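Local coordinates for hypothetical protein TT1426 (PDB 1WD5) that is of unknown function but is probably a phosphoribosyltransferase, a kind of glycosyltransferase, at residues A[48-53]-A[114-119]; A[107-112]-A[198-203]. All blocks are in the same frame, centred on the assembly; numbering follows the deposited sequence.

In the fold
Contact 1 (48-53 with 114-119) and contact 2 (107-112 with 198-203) lie on the same side of the chain's centre, their own centres about 12 Å apart. Their segments alternate along the chain: strand 48-59 first, then the end of helix 88-112, then the loop leading from it toward strand 122-126, and last the C-terminal helix 196-204. The two contacts touch directly. Arg-110 NH1 in contact 2 forms a salt bridge of 2.9 Å with Asp-50 OD1 in contact 1, and Leu-53 packs on the Tyr-109 ring. The end of helix 88-112 and its exit loop are thus fixed jointly to the central sheet and the C-terminal helix.

Contact 1. Residues A[48-53]-A[114-119]; sequences ELDVVL and PKAARK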
ATOM      1  N   GLU A  48      10.735 -10.130   3.129  1.00 16.06           N
ATOM      2  CA  GLU A  48      10.425  -9.654   4.473  1.00 16.94           C
ATOM      3  C   GLU A  48       9.121  -8.851   4.482  1.00 15.92           C
ATOM      4  O   GLU A  48       8.944  -7.929   3.690  1.00 15.47           O
ATOM      5  CB  GLU A  48      11.587  -8.794   4.978  1.00 19.26           C
ATOM      6  CG  GLU A  48      11.309  -8.031   6.259  1.00 24.00           C
ATOM      7  CD  GLU A  48      12.564  -7.410   6.846  1.00 26.72           C
ATOM      8  OE1 GLU A  48      13.395  -6.901   6.066  1.00 28.80           O
ATOM      9  OE2 GLU A  48      12.715  -7.425   8.086  1.00 29.58           O
ATOM     10  N   LEU A  49       8.214  -9.200   5.389  1.00 15.12           N
ATOM     11  CA  LEU A  49       6.920  -8.527   5.474  1.00 14.70           C
ATOM     12  C   LEU A  49       6.871  -7.367   6.460  1.00 13.92           C
ATOM     13  O   LEU A  49       7.425  -7.433   7.556  1.00 11.82           O
ATOM     14  CB  LEU A  49       5.835  -9.550   5.829  1.00 15.62           C
ATOM     15  CG  LEU A  49       4.370  -9.124   6.005  1.00 18.32           C
ATOM     16  CD1 LEU A  49       4.174  -8.432   7.337  1.00 17.66           C
ATOM     17  CD2 LEU A  49       3.948  -8.228   4.851  1.00 14.85           C
ATOM     18  N   ASP A  50       6.209  -6.294   6.045  1.00 14.17           N
ATOM     19  CA  ASP A  50       6.022  -5.127   6.897  1.00 15.40           C
ATOM     20  C   ASP A  50       4.788  -4.404   6.389  1.00 15.62           C
ATOM     21  O   ASP A  50       4.215  -4.767   5.357  1.00 15.79           O
ATOM     22  CB  ASP A  50       7.241  -4.190   6.867  1.00 14.31           C
ATOM     23  CG  ASP A  50       7.195  -3.137   7.971  1.00 15.82           C
ATOM     24  OD1 ASP A  50       6.315  -3.225   8.854  1.00 13.39           O
ATOM     25  OD2 ASP A  50       8.043  -2.223   7.967  1.00 16.54           O
ATOM     26  N   VAL A  51       4.366  -3.389   7.124  1.00 15.86           N
ATOM     27  CA  VAL A  51       3.192  -2.636   6.742  1.00 15.41           C
ATOM     28  C   VAL A  51       3.616  -1.235   6.322  1.00 15.88           C
ATOM     29  O   VAL A  51       4.619  -0.711   6.809  1.00 16.03           O
ATOM     30  CB  VAL A  51       2.216  -2.537   7.928  1.00 16.36           C
ATOM     31  CG1 VAL A  51       2.905  -1.842   9.102  1.00 13.38           C
ATOM     32  CG2 VAL A  51       0.972  -1.784   7.524  1.00 15.52           C
ATOM     33  N   VAL A  52       2.868  -0.642   5.399  1.00 15.64           N
ATOM     34  CA  VAL A  52       3.159   0.715   4.969  1.00 15.14           C
ATOM     35  C   VAL A  52       2.075   1.544   5.632  1.00 16.39           C
ATOM     36  O   VAL A  52       0.885   1.252   5.494  1.00 16.87           O
ATOM     37  CB  VAL A  52       3.122   0.869   3.422  1.00 16.04           C
ATOM     38  CG1 VAL A  52       1.791   0.412   2.863  1.00 16.01           C
ATOM     39  CG2 VAL A  52       3.400   2.317   3.049  1.00 13.69           C
ATOM     40  N   LEU A  53       2.500   2.557   6.378  1.00 15.70           N
ATOM     41  CA  LEU A  53       1.588   3.415   7.122  1.00 15.21           C
ATOM     42  C   LEU A  53       1.643   4.845   6.603  1.00 14.96           C
ATOM     43  O   LEU A  53       2.588   5.588   6.885  1.00 12.75           O
ATOM     44  CB  LEU A  53       1.965   3.358   8.602  1.00 14.97           C
ATOM     45  CG  LEU A  53       1.807   1.955   9.210  1.00 16.81           C
ATOM     46  CD1 LEU A  53       2.634   1.807  10.485  1.00 15.77           C
ATOM     47  CD2 LEU A  53       0.330   1.711   9.492  1.00 16.78           C
ATOM     48  N   PRO A 114       9.041  -3.482  14.377  1.00 21.36           N
ATOM     49  CA  PRO A 114       9.700  -2.227  14.003  1.00 20.52           C
ATOM     50  C   PRO A 114       9.777  -2.042  12.498  1.00 20.45           C
ATOM     51  O   PRO A 114       9.818  -3.017  11.748  1.00 20.73           O
ATOM     52  CB  PRO A 114      11.081  -2.362  14.643  1.00 21.00           C
ATOM     53  CG  PRO A 114      11.343  -3.828  14.522  1.00 22.67           C
ATOM     54  CD  PRO A 114      10.016  -4.424  14.958  1.00 21.71           C
ATOM     55  N   LYS A 115       9.796  -0.789  12.060  1.00 19.26           N
ATOM     56  CA  LYS A 115       9.862  -0.494  10.635  1.00 19.46           C
ATOM     57  C   LYS A 115      11.109  -1.091   9.998  1.00 20.02           C
ATOM     58  O   LYS A 115      12.230  -0.823  10.435  1.00 21.32           O
ATOM     59  CB  LYS A 115       9.847   1.017  10.405  1.00 19.51           C
ATOM     60  CG  LYS A 115       9.926   1.398   8.937  1.00 20.98           C
ATOM     61  CD  LYS A 115       9.848   2.899   8.731  1.00 20.98           C
ATOM     62  CE  LYS A 115       9.866   3.220   7.244  1.00 24.25           C
ATOM     63  NZ  LYS A 115       9.760   4.674   6.983  1.00 22.76           N
ATOM     64  N   ALA A 116      10.912  -1.905   8.965  1.00 18.82           N
ATOM     65  CA  ALA A 116      12.028  -2.531   8.267  1.00 19.71           C
ATOM     66  C   ALA A 116      12.658  -1.516   7.321  1.00 19.76           C
ATOM     67  O   ALA A 116      11.968  -0.652   6.782  1.00 19.19           O
ATOM     68  CB  ALA A 116      11.543  -3.747   7.482  1.00 19.53           C
ATOM     69  N   ALA A 117      13.970  -1.623   7.128  1.00 20.89           N
ATOM     70  CA  ALA A 117      14.690  -0.714   6.243  1.00 22.60           C
ATOM     71  C   ALA A 117      14.191  -0.878   4.813  1.00 23.02           C
ATOM     72  O   ALA A 117      13.804  -1.975   4.404  1.00 24.55           O
ATOM     73  CB  ALA A 117      16.195  -0.995   6.316  1.00 22.70           C
ATOM     74  N   ARG A 118      14.197   0.214   4.054  1.00 23.07           N
ATOM     75  CA  ARG A 118      13.740   0.186   2.668  1.00 23.76           C
ATOM     76  C   ARG A 118      14.786   0.736   1.702  1.00 24.59           C
ATOM     77  O   ARG A 118      14.804   0.387   0.521  1.00 23.89           O
ATOM     78  CB  ARG A 118      12.442   0.985   2.544  1.00 24.61           C
ATOM     79  CG  ARG A 118      11.323   0.417   3.405  1.00 27.18           C
ATOM     80  CD  ARG A 118      10.199   1.409   3.644  1.00 26.97           C
ATOM     81  NE  ARG A 118       9.178   0.832   4.515  1.00 25.75           N
ATOM     82  CZ  ARG A 118       8.101   1.474   4.946  1.00 25.67           C
ATOM     83  NH1 ARG A 118       7.890   2.735   4.591  1.00 29.00           N
ATOM     84  NH2 ARG A 118       7.230   0.852   5.730  1.00 24.61           N
ATOM     85  N   LYS A 119      15.659   1.594   2.220  1.00 24.70           N
ATOM     86  CA  LYS A 119      16.707   2.210   1.418  1.00 25.61           C
ATOM     87  C   LYS A 119      17.556   1.206   0.649  1.00 24.77           C
ATOM     88  O   LYS A 119      18.102   0.264   1.225  1.00 23.36           O
ATOM     89  CB  LYS A 119      17.618   3.061   2.310  1.00 27.84           C
ATOM     90  CG  LYS A 119      18.719   3.787   1.553  1.00 30.94           C
ATOM     91  CD  LYS A 119      19.579   4.623   2.490  1.00 35.16           C
ATOM     92  CE  LYS A 119      20.637   5.402   1.721  1.00 37.26           C
ATOM     93  NZ  LYS A 119      21.449   6.269   2.624  1.00 40.85           N
TER
HETATM   94  O   HOH W   1       5.359   3.128   6.339  1.00 15.96           O
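A buried, mainly polar contact, carried by Asp-50, Ala-116 and Arg-118, joins the start of strand 48-59 to the loop that runs from helix 88-112 to strand 122-126. The loop passes roughly square across the strand. Asp-50 CG stands anti to the backbone N (chi1 -167°), on the loop side of the strand, and from there OD2 accepts a nearly straight hydrogen bond from Ala-116 N at 3.1 Å (173°). That N-H comes from above the carboxylate plane, 44° out of it. Asp-50 OD2 also forms a long salt bridge of 3.9 Å with Arg-118 NH2, while OD1 is paired with Arg-110. Strand 48-59 closes a beta-alpha-beta crossover with strand 26-29 and helix 33-45, part of the mixed sheet of a type I phosphoribosyltransferase fold, and Arg-118 also packs on Leu-28 of the neighbouring strand. Its extended chain takes the guanidinium across to the strand, where Arg-118 NH2 gives a hydrogen bond of 3.0 Å to water 1. The same water accepts from Leu-53 N at 2.9 Å and so bridges loop and strand. Lys-115 CE sits over the centre of one guanidinium face, and both Lys-115 and Arg-118 form salt bridges with Glu-146. An alanine in place of Asp-50 would probably leave Ala-116 N without its acceptor and Arg-110 without one of its counter-charges. Two residues earlier on the strand, the Glu-48 carboxylate rests against Ala-116 CB, 3.9 Å from Glu-48 CD, while its oxygens pair with Arg-113 and Arg-121.

Contact 2. Residues A[107-112]-A[198-203]; sequences ERYRRV and DVEAIL
Tyr-109 has CG anti to its carbonyl carbon (chi1 -73°), and Val-199 has CG1 anti to its backbone N (chi1 173°); these turns bring the ring and the valine methyl together, and CG1 lies over one face of the ring. Val-199 CG1 is displaced toward the rim and lies 3.6 Å from Tyr-109 CZ, a CH-pi contact in which the two side chains cross at about a right angle. The ring's hydroxyl is hydrogen-bonded to Asp-196 at the start of helix 196-204, so the tyrosine is held at its tip as well as over its face. Further along, Leu-203 CD1 reaches Tyr-109 CB at 3.7 Å. Leu-203 CB meets Val-112 CG2 at 3.9 Å, near the end of helix 88-112. The two helical segments run in the same general direction, their axes inclined by 26° and 9.2 Å apart at closest approach. Strand 48-59 packs against the pair: Tyr-109 touches Val-51 and Leu-53, and Leu-203 touches Leu-49. Val-199 also touches Val-35, which places helix 196-204 against helix 33-45 as well. Toward the partly exposed side the contact turns polar. The extended Glu-200 crosses the tyrosine at about a right angle, with Glu-200 CG 4.1 Å from Tyr-109 CD2, and its carboxylate continues toward the aliphatic part of Arg-108. The opposite charges stop short of touching, with Arg-108 NE 5.0 Å from Glu-200 OE2. Water 2 spans the helices here, donating to Arg-108 O at 2.9 Å and more weakly to Glu-200 OE1 at 3.4 Å. The pairing of these helices therefore rests chiefly on apolar and CH-pi packing, with any pull between Arg-108 and Glu-200 probably a modest, longer-range addition.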
ATOM      1  N   GLU A 107       1.481   3.359  16.242  1.00 16.58           N
ATOM      2  CA  GLU A 107       2.148   3.046  17.504  1.00 18.04           C
ATOM      3  C   GLU A 107       1.952   1.587  17.896  1.00 17.81           C
ATOM      4  O   GLU A 107       2.902   0.922  18.306  1.00 14.99           O
ATOM      5  CB  GLU A 107       1.639   3.942  18.646  1.00 19.96           C
ATOM      6  CG  GLU A 107       1.808   5.440  18.404  1.00 26.75           C
ATOM      7  CD  GLU A 107       1.535   6.283  19.653  1.00 31.19           C
ATOM      8  OE1 GLU A 107       0.662   5.898  20.463  1.00 34.19           O
ATOM      9  OE2 GLU A 107       2.187   7.340  19.816  1.00 30.67           O
ATOM     10  N   ARG A 108       0.729   1.081  17.772  1.00 17.61           N
ATOM     11  CA  ARG A 108       0.496  -0.307  18.149  1.00 19.33           C
ATOM     12  C   ARG A 108       1.146  -1.304  17.203  1.00 17.40           C
ATOM     13  O   ARG A 108       1.623  -2.346  17.643  1.00 16.00           O
ATOM     14  CB  ARG A 108      -1.005  -0.601  18.302  1.00 22.79           C
ATOM     15  CG  ARG A 108      -1.890  -0.223  17.143  1.00 28.84           C
ATOM     16  CD  ARG A 108      -3.343  -0.125  17.625  1.00 36.66           C
ATOM     17  NE  ARG A 108      -4.234   0.429  16.605  1.00 42.98           N
ATOM     18  CZ  ARG A 108      -5.428   0.960  16.855  1.00 43.61           C
ATOM     19  NH1 ARG A 108      -5.886   1.016  18.100  1.00 45.80           N
ATOM     20  NH2 ARG A 108      -6.163   1.438  15.859  1.00 44.10           N
ATOM     21  N   TYR A 109       1.178  -0.997  15.910  1.00 16.34           N
ATOM     22  CA  TYR A 109       1.816  -1.908  14.962  1.00 14.55           C
ATOM     23  C   TYR A 109       3.330  -1.915  15.198  1.00 14.98           C
ATOM     24  O   TYR A 109       3.966  -2.971  15.184  1.00 15.26           O
ATOM     25  CB  TYR A 109       1.542  -1.482  13.515  1.00 14.35           C
ATOM     26  CG  TYR A 109       0.129  -1.727  12.999  1.00 16.11           C
ATOM     27  CD1 TYR A 109      -0.223  -1.347  11.703  1.00 17.12           C
ATOM     28  CD2 TYR A 109      -0.843  -2.338  13.790  1.00 15.35           C
ATOM     29  CE1 TYR A 109      -1.500  -1.566  11.204  1.00 14.98           C
ATOM     30  CE2 TYR A 109      -2.133  -2.568  13.299  1.00 15.64           C
ATOM     31  CZ  TYR A 109      -2.450  -2.176  12.003  1.00 15.80           C
ATOM     32  OH  TYR A 109      -3.710  -2.394  11.489  1.00 12.78           O
ATOM     33  N   ARG A 110       3.907  -0.738  15.421  1.00 14.02           N
ATOM     34  CA  ARG A 110       5.348  -0.642  15.635  1.00 15.87           C
ATOM     35  C   ARG A 110       5.794  -1.254  16.951  1.00 17.52           C
ATOM     36  O   ARG A 110       6.969  -1.568  17.126  1.00 18.29           O
ATOM     37  CB  ARG A 110       5.813   0.816  15.539  1.00 14.80           C
ATOM     38  CG  ARG A 110       5.742   1.383  14.117  1.00 16.31           C
ATOM     39  CD  ARG A 110       6.484   0.478  13.141  1.00 15.14           C
ATOM     40  NE  ARG A 110       6.252   0.816  11.735  1.00 15.37           N
ATOM     41  CZ  ARG A 110       6.281  -0.078  10.750  1.00 15.28           C
ATOM     42  NH1 ARG A 110       6.526  -1.350  11.029  1.00 11.34           N
ATOM     43  NH2 ARG A 110       6.076   0.291   9.492  1.00 13.76           N
ATOM     44  N   ARG A 111       4.859  -1.429  17.879  1.00 18.09           N
ATOM     45  CA  ARG A 111       5.198  -2.035  19.156  1.00 19.94           C
ATOM     46  C   ARG A 111       5.478  -3.529  18.971  1.00 20.31           C
ATOM     47  O   ARG A 111       6.276  -4.108  19.708  1.00 20.95           O
ATOM     48  CB  ARG A 111       4.062  -1.834  20.152  1.00 22.47           C
ATOM     49  CG  ARG A 111       4.338  -2.392  21.541  1.00 26.25           C
ATOM     50  CD  ARG A 111       3.408  -1.739  22.546  1.00 27.59           C
ATOM     51  NE  ARG A 111       3.628  -0.299  22.581  1.00 30.76           N
ATOM     52  CZ  ARG A 111       2.657   0.611  22.570  1.00 32.72           C
ATOM     53  NH1 ARG A 111       1.389   0.226  22.525  1.00 31.76           N
ATOM     54  NH2 ARG A 111       2.955   1.904  22.599  1.00 32.43           N
ATOM     55  N   VAL A 112       4.832  -4.147  17.984  1.00 19.09           N
ATOM     56  CA  VAL A 112       5.028  -5.573  17.724  1.00 19.27           C
ATOM     57  C   VAL A 112       6.009  -5.877  16.587  1.00 20.05           C
ATOM     58  O   VAL A 112       6.524  -6.989  16.498  1.00 20.69           O
ATOM     59  CB  VAL A 112       3.687  -6.286  17.417  1.00 19.50           C
ATOM     60  CG1 VAL A 112       2.743  -6.139  18.591  1.00 19.89           C
ATOM     61  CG2 VAL A 112       3.057  -5.711  16.162  1.00 18.25           C
ATOM     62  N   ASP A 198      -5.672  -8.897  14.059  1.00 18.42           N
ATOM     63  CA  ASP A 198      -5.220  -9.876  13.069  1.00 17.71           C
ATOM     64  C   ASP A 198      -3.932  -9.366  12.413  1.00 15.87           C
ATOM     65  O   ASP A 198      -3.006 -10.137  12.168  1.00 16.29           O
ATOM     66  CB  ASP A 198      -6.287 -10.118  11.993  1.00 18.90           C
ATOM     67  CG  ASP A 198      -7.530 -10.809  12.539  1.00 20.22           C
ATOM     68  OD1 ASP A 198      -7.404 -11.616  13.486  1.00 21.66           O
ATOM     69  OD2 ASP A 198      -8.634 -10.560  12.010  1.00 21.67           O
ATOM     70  N   VAL A 199      -3.867  -8.067  12.134  1.00 13.87           N
ATOM     71  CA  VAL A 199      -2.669  -7.502  11.523  1.00 13.07           C
ATOM     72  C   VAL A 199      -1.500  -7.615  12.492  1.00 14.36           C
ATOM     73  O   VAL A 199      -0.390  -7.950  12.090  1.00 14.51           O
ATOM     74  CB  VAL A 199      -2.863  -6.024  11.132  1.00 12.79           C
ATOM     75  CG1 VAL A 199      -1.533  -5.426  10.669  1.00 10.90           C
ATOM     76  CG2 VAL A 199      -3.903  -5.917  10.011  1.00 12.02           C
ATOM     77  N   GLU A 200      -1.754  -7.344  13.768  1.00 15.71           N
ATOM     78  CA  GLU A 200      -0.715  -7.434  14.788  1.00 15.94           C
ATOM     79  C   GLU A 200      -0.178  -8.855  14.898  1.00 15.20           C
ATOM     80  O   GLU A 200       1.025  -9.059  15.062  1.00 14.15           O
ATOM     81  CB  GLU A 200      -1.252  -6.997  16.149  1.00 19.96           C
ATOM     82  CG  GLU A 200      -1.332  -5.491  16.349  1.00 25.45           C
ATOM     83  CD  GLU A 200      -1.861  -5.121  17.727  1.00 28.87           C
ATOM     84  OE1 GLU A 200      -1.417  -5.739  18.722  1.00 30.72           O
ATOM     85  OE2 GLU A 200      -2.711  -4.208  17.816  1.00 33.45           O
ATOM     86  N   ALA A 201      -1.076  -9.832  14.823  1.00 14.67           N
ATOM     87  CA  ALA A 201      -0.688 -11.240  14.910  1.00 14.82           C
ATOM     88  C   ALA A 201       0.267 -11.579  13.765  1.00 15.47           C
ATOM     89  O   ALA A 201       1.271 -12.266  13.960  1.00 15.04           O
ATOM     90  CB  ALA A 201      -1.920 -12.124  14.837  1.00 13.40           C
ATOM     91  N   ILE A 202      -0.050 -11.086  12.572  1.00 13.92           N
ATOM     92  CA  ILE A 202       0.787 -11.330  11.406  1.00 14.78           C
ATOM     93  C   ILE A 202       2.142 -10.647  11.560  1.00 15.56           C
ATOM     94  O   ILE A 202       3.182 -11.265  11.334  1.00 17.03           O
ATOM     95  CB  ILE A 202       0.106 -10.822  10.127  1.00 14.59           C
ATOM     96  CG1 ILE A 202      -1.140 -11.666   9.844  1.00 15.53           C
ATOM     97  CG2 ILE A 202       1.077 -10.886   8.956  1.00 17.23           C
ATOM     98  CD1 ILE A 202      -1.950 -11.188   8.667  1.00 14.55           C
ATOM     99  N   LEU A 203       2.127  -9.378  11.961  1.00 14.56           N
ATOM    100  CA  LEU A 203       3.355  -8.612  12.141  1.00 15.78           C
ATOM    101  C   LEU A 203       4.315  -9.205  13.181  1.00 17.11           C
ATOM    102  O   LEU A 203       5.537  -9.113  13.030  1.00 17.23           O
ATOM    103  CB  LEU A 203       3.016  -7.166  12.529  1.00 15.51           C
ATOM    104  CG  LEU A 203       2.358  -6.272  11.469  1.00 15.03           C
ATOM    105  CD1 LEU A 203       2.031  -4.908  12.075  1.00 15.61           C
ATOM    106  CD2 LEU A 203       3.295  -6.106  10.285  1.00 17.22           C
TER
HETATM  107  O   HOH W   2       0.600  -3.433  20.084  1.00 36.56           O